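Local structure of halocarboxylic acid dehalogenase DehI (Pseudomonas putida, 3BJX) at residues Glu103-Ala108 / Leu215-Asp220; Ser203-Leu208 / Ile289-Ile294. The protein probably hydrolyses the carbon-halogen bond of 2-haloalkanoic acids, replacing the halide with a hydroxyl group. One frame throughout, in Å; residues are numbered along the deposited sequence.

Contact 1 of 2, residues Glu103-Ala108 / Leu215-Asp220; sequences ERLYAA and LQIVTD
On helix 212-223, whose I217 packs against R104 and A108, the carbonyl oxygen of L215 is gripped twice. T219 N donates to L215 O at 2.9 Å, and T219 OG1 reaches L215 O at 2.8 Å from the opposite face of the carbonyl plane. The contact is a helix-helix packing in an all-alpha fold, joining the end of helix 101-107 to helix 212-223 near the periphery of the chain. The side chains of I217 and R104 come from opposite directions, and the isoleucine ends over one face of the guanidinium. I217 CD1 sits 3.5 Å above that plane, over its centre, with R104 CZ and R104 NH2 each 3.6 Å from I217 CD1. R104 leaves its backbone with CG turned away from N (chi1 175°), which carries R104 CG to within 3.8 Å of I217 CG2; a bend at chi2 (64°) then brings the flat end across I217. A salt bridge from R104 NE to E221 of helix 212-223 should help fix the plane of the guanidinium. The I217 methyl is bordered further by L105, whose CD2 approaches obliquely to 4.0 Å from I217 CD1, and by A108, whose CB lies 3.7 Å from I217 CD1.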
# COMPACT_ATOMS: atom_id res chain seq x y z
N GLU A 103 -28.62 -5.99 20.80
CA GLU A 103 -28.99 -5.47 22.14
C GLU A 103 -28.34 -4.11 22.46
O GLU A 103 -28.95 -3.26 23.12
CB GLU A 103 -28.63 -6.48 23.25
CG GLU A 103 -29.48 -7.78 23.31
CD GLU A 103 -31.00 -7.54 23.46
OE1 GLU A 103 -31.44 -6.52 24.07
OE2 GLU A 103 -31.77 -8.40 22.96
N ARG A 104 -27.11 -3.91 21.99
CA ARG A 104 -26.41 -2.63 22.08
C ARG A 104 -27.12 -1.51 21.34
O ARG A 104 -27.17 -0.38 21.83
CB ARG A 104 -24.96 -2.78 21.55
CG ARG A 104 -24.17 -1.46 21.49
CD ARG A 104 -23.97 -0.88 22.89
NE ARG A 104 -23.38 0.46 22.93
CZ ARG A 104 -24.06 1.59 23.08
NH1 ARG A 104 -25.38 1.58 23.20
NH2 ARG A 104 -23.41 2.76 23.11
N LEU A 105 -27.62 -1.81 20.15
CA LEU A 105 -28.33 -0.83 19.36
C LEU A 105 -29.71 -0.56 19.94
O LEU A 105 -30.18 0.57 19.91
CB LEU A 105 -28.38 -1.25 17.87
CG LEU A 105 -27.00 -1.23 17.18
CD1 LEU A 105 -27.08 -1.88 15.80
CD2 LEU A 105 -26.38 0.18 17.12
N TYR A 106 -30.34 -1.58 20.52
CA TYR A 106 -31.53 -1.37 21.34
C TYR A 106 -31.25 -0.33 22.42
O TYR A 106 -32.01 0.64 22.56
CB TYR A 106 -31.96 -2.66 22.03
CG TYR A 106 -32.62 -3.68 21.14
CD1 TYR A 106 -33.29 -3.31 19.97
CD2 TYR A 106 -32.63 -5.02 21.49
CE1 TYR A 106 -33.92 -4.26 19.17
CE2 TYR A 106 -33.26 -5.98 20.70
CZ TYR A 106 -33.90 -5.60 19.55
OH TYR A 106 -34.50 -6.59 18.78
N ALA A 107 -30.18 -0.54 23.18
CA ALA A 107 -29.77 0.33 24.26
C ALA A 107 -29.51 1.75 23.77
O ALA A 107 -29.69 2.72 24.51
CB ALA A 107 -28.55 -0.23 24.96
N ALA A 108 -29.08 1.88 22.51
CA ALA A 108 -28.97 3.19 21.88
C ALA A 108 -30.32 3.59 21.28
O ALA A 108 -30.48 4.72 20.82
CB ALA A 108 -27.88 3.17 20.83
N LEU A 215 -22.47 4.44 13.48
CA LEU A 215 -21.09 4.52 13.04
C LEU A 215 -20.16 4.73 14.24
O LEU A 215 -19.09 4.09 14.32
CB LEU A 215 -20.90 5.64 12.01
CG LEU A 215 -19.46 5.88 11.50
CD1 LEU A 215 -18.80 4.61 10.94
CD2 LEU A 215 -19.45 6.96 10.47
N GLN A 216 -20.58 5.58 15.17
CA GLN A 216 -19.81 5.78 16.39
C GLN A 216 -19.61 4.50 17.20
O GLN A 216 -18.49 4.14 17.54
CB GLN A 216 -20.45 6.87 17.23
CG GLN A 216 -19.74 7.11 18.54
CD GLN A 216 -19.89 8.52 19.03
OE1 GLN A 216 -21.01 9.04 19.13
NE2 GLN A 216 -18.77 9.16 19.36
N ILE A 217 -20.72 3.82 17.51
CA ILE A 217 -20.73 2.57 18.28
C ILE A 217 -19.90 1.48 17.61
O ILE A 217 -19.08 0.83 18.27
CB ILE A 217 -22.19 2.07 18.49
CG1 ILE A 217 -22.94 3.00 19.45
CG2 ILE A 217 -22.24 0.63 19.00
CD1 ILE A 217 -24.39 2.64 19.64
N VAL A 218 -20.09 1.28 16.30
CA VAL A 218 -19.33 0.23 15.60
C VAL A 218 -17.84 0.58 15.48
O VAL A 218 -17.00 -0.32 15.49
CB VAL A 218 -19.97 -0.20 14.23
CG1 VAL A 218 -21.47 -0.56 14.42
CG2 VAL A 218 -19.78 0.87 13.14
N THR A 219 -17.53 1.88 15.40
CA THR A 219 -16.13 2.33 15.37
C THR A 219 -15.46 2.13 16.73
O THR A 219 -14.44 1.43 16.81
CB THR A 219 -15.99 3.83 14.89
OG1 THR A 219 -16.42 3.96 13.53
CG2 THR A 219 -14.54 4.34 15.02
N ASP A 220 -16.03 2.74 17.77
CA ASP A 220 -15.35 2.84 19.09
C ASP A 220 -15.49 1.60 19.96
O ASP A 220 -14.66 1.35 20.85
CB ASP A 220 -15.83 4.07 19.89
CG ASP A 220 -15.45 5.40 19.24
OD1 ASP A 220 -14.56 5.43 18.35
OD2 ASP A 220 -16.03 6.43 19.63

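Contact 2 of 2, residues Ser203-Leu208 / Ile289-Ile294; sequences SDFQAL and ISIIHI. With SO4 (sulfate ion), chain E.
I291 and D204 meet at a slant, the branched chain of the isoleucine lying beside the carboxylate. D204 OD2 comes within 3.1 Å of I291 CG1, a close apposition of a polar oxygen and an aliphatic carbon; the polar needs of OD2 are met by a hydrogen bond from N129 ND2 of helix 112-143. With I291 bent at chi2 (-63°), its CD1 turns toward F205 while still reaching out to helix 203-208, where I291 CD1 lies 3.7 Å from D204 CB. The same methyl serves two apolar neighbours. F205 and I291 run past each other in opposite directions, and F205 CE1 meets I291 CD1 at 3.8 Å, the methyl lying oblique to the ring. L208, one turn after D204, adds a looser touch, with L208 CD1 4.3 Å from I291 CD1. This single isoleucine therefore carries most of the packing between helices 203-208 and 267-299, whose local axes pass 11.5 Å apart at 40°.

The other carboxylate oxygen, D204 OD1, lies 2.9 Å from O1 of a sulfate ion at the start of helix 203-208. S203 N donates to sulfate O4 at 3.2 Å, and F52 N and W49 NE1 also donate hydrogen bonds to the sulfate. Backbone N-H groups at the starts of two helices, 203-208 and 52-57, joined by an indole N-H, are characteristic of an anion-binding site; the sulfate probably came from the crystallisation liquor, but it may mark where a negatively charged group of the substrate could bind.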
# COMPACT_ATOMS: atom_id res chain seq x y z
N SER A 203 -16.48 3.53 1.50
CA SER A 203 -17.90 3.77 1.19
C SER A 203 -18.77 3.20 2.28
O SER A 203 -19.86 3.72 2.56
CB SER A 203 -18.32 3.13 -0.14
OG SER A 203 -17.53 3.60 -1.21
N ASP A 204 -18.27 2.13 2.91
CA ASP A 204 -18.98 1.40 3.97
C ASP A 204 -19.32 2.31 5.11
O ASP A 204 -20.43 2.24 5.65
CB ASP A 204 -18.09 0.28 4.54
CG ASP A 204 -17.71 -0.74 3.52
OD1 ASP A 204 -17.01 -0.38 2.52
OD2 ASP A 204 -18.08 -1.91 3.72
N PHE A 205 -18.33 3.13 5.48
CA PHE A 205 -18.43 4.10 6.56
C PHE A 205 -19.22 5.34 6.16
O PHE A 205 -19.96 5.89 6.97
CB PHE A 205 -17.03 4.44 7.12
CG PHE A 205 -16.30 3.23 7.66
CD1 PHE A 205 -16.97 2.29 8.47
CD2 PHE A 205 -14.95 3.02 7.37
CE1 PHE A 205 -16.30 1.17 8.96
CE2 PHE A 205 -14.29 1.90 7.85
CZ PHE A 205 -14.96 0.98 8.65
N GLN A 206 -19.10 5.77 4.91
CA GLN A 206 -20.03 6.79 4.36
C GLN A 206 -21.51 6.42 4.47
O GLN A 206 -22.39 7.28 4.65
CB GLN A 206 -19.68 7.08 2.90
CG GLN A 206 -18.34 7.77 2.71
CD GLN A 206 -18.03 8.03 1.25
OE1 GLN A 206 -17.19 7.35 0.65
NE2 GLN A 206 -18.71 9.00 0.66
N ALA A 207 -21.80 5.13 4.37
CA ALA A 207 -23.15 4.66 4.30
C ALA A 207 -23.76 4.52 5.67
O ALA A 207 -24.96 4.70 5.85
CB ALA A 207 -23.17 3.34 3.57
N LEU A 208 -22.93 4.15 6.65
CA LEU A 208 -23.38 3.94 8.02
C LEU A 208 -23.48 5.30 8.70
O LEU A 208 -24.31 5.49 9.60
CB LEU A 208 -22.43 3.01 8.77
CG LEU A 208 -22.41 1.53 8.32
CD1 LEU A 208 -21.08 0.86 8.65
CD2 LEU A 208 -23.58 0.70 8.89
N ILE A 289 -12.90 -7.35 6.02
CA ILE A 289 -12.87 -7.91 7.38
C ILE A 289 -13.68 -7.13 8.41
O ILE A 289 -14.38 -7.73 9.22
CB ILE A 289 -11.40 -8.07 7.90
CG1 ILE A 289 -10.62 -9.06 7.02
CG2 ILE A 289 -11.38 -8.52 9.35
CD1 ILE A 289 -9.11 -8.86 7.14
N SER A 290 -13.53 -5.79 8.42
CA SER A 290 -14.11 -4.96 9.48
C SER A 290 -15.64 -5.05 9.50
O SER A 290 -16.27 -5.09 10.57
CB SER A 290 -13.70 -3.49 9.28
OG SER A 290 -12.33 -3.26 9.57
N ILE A 291 -16.22 -5.04 8.29
CA ILE A 291 -17.68 -5.00 8.09
C ILE A 291 -18.30 -6.37 8.30
O ILE A 291 -19.38 -6.47 8.88
CB ILE A 291 -18.06 -4.38 6.68
CG1 ILE A 291 -17.50 -2.95 6.56
CG2 ILE A 291 -19.56 -4.43 6.43
CD1 ILE A 291 -18.04 -1.95 7.54
N ILE A 292 -17.61 -7.42 7.87
CA ILE A 292 -18.05 -8.76 8.21
C ILE A 292 -17.97 -8.96 9.72
O ILE A 292 -18.85 -9.58 10.30
CB ILE A 292 -17.26 -9.86 7.43
CG1 ILE A 292 -17.79 -9.95 5.99
CG2 ILE A 292 -17.37 -11.24 8.12
CD1 ILE A 292 -17.06 -10.89 5.14
N HIS A 293 -16.93 -8.41 10.37
CA HIS A 293 -16.87 -8.42 11.83
C HIS A 293 -18.06 -7.77 12.50
O HIS A 293 -18.65 -8.36 13.39
CB HIS A 293 -15.59 -7.82 12.39
CG HIS A 293 -15.39 -8.16 13.84
ND1 HIS A 293 -15.27 -9.46 14.29
CD2 HIS A 293 -15.30 -7.37 14.94
CE1 HIS A 293 -15.11 -9.45 15.60
NE2 HIS A 293 -15.14 -8.20 16.02
N ILE A 294 -18.40 -6.56 12.09
CA ILE A 294 -19.60 -5.88 12.61
C ILE A 294 -20.86 -6.73 12.37
O ILE A 294 -21.66 -6.93 13.26
CB ILE A 294 -19.75 -4.48 11.96
CG1 ILE A 294 -18.68 -3.52 12.50
CG2 ILE A 294 -21.15 -3.91 12.16
CD1 ILE A 294 -18.41 -2.29 11.60
S SO4 E . -15.35 0.74 -0.85
O1 SO4 E . -16.37 -0.18 -0.31
O2 SO4 E . -14.44 -0.00 -1.73
O3 SO4 E . -16.03 1.77 -1.62
O4 SO4 E . -14.57 1.37 0.20

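The segments alternate along the chain: 103-108 and 203-208 come first, then their partners 215-220 and 289-294. The two contacts lie about 13 Å apart, centre to centre, contact 2 deep in the chain and contact 1 farther out. Helices 203-208 and 212-223, consecutive in sequence, connect them, and the segments touch directly: L215 CD2 lies 3.7 Å from F205 O, and V218 CB lies 3.7 Å from I294 CD1. Helix 212-223 thus packs outward on helix 101-107 through I217 and inward on the long helix 267-299, linking the peripheral helix to the buried helix contact that holds D204, beside the bound sulfate.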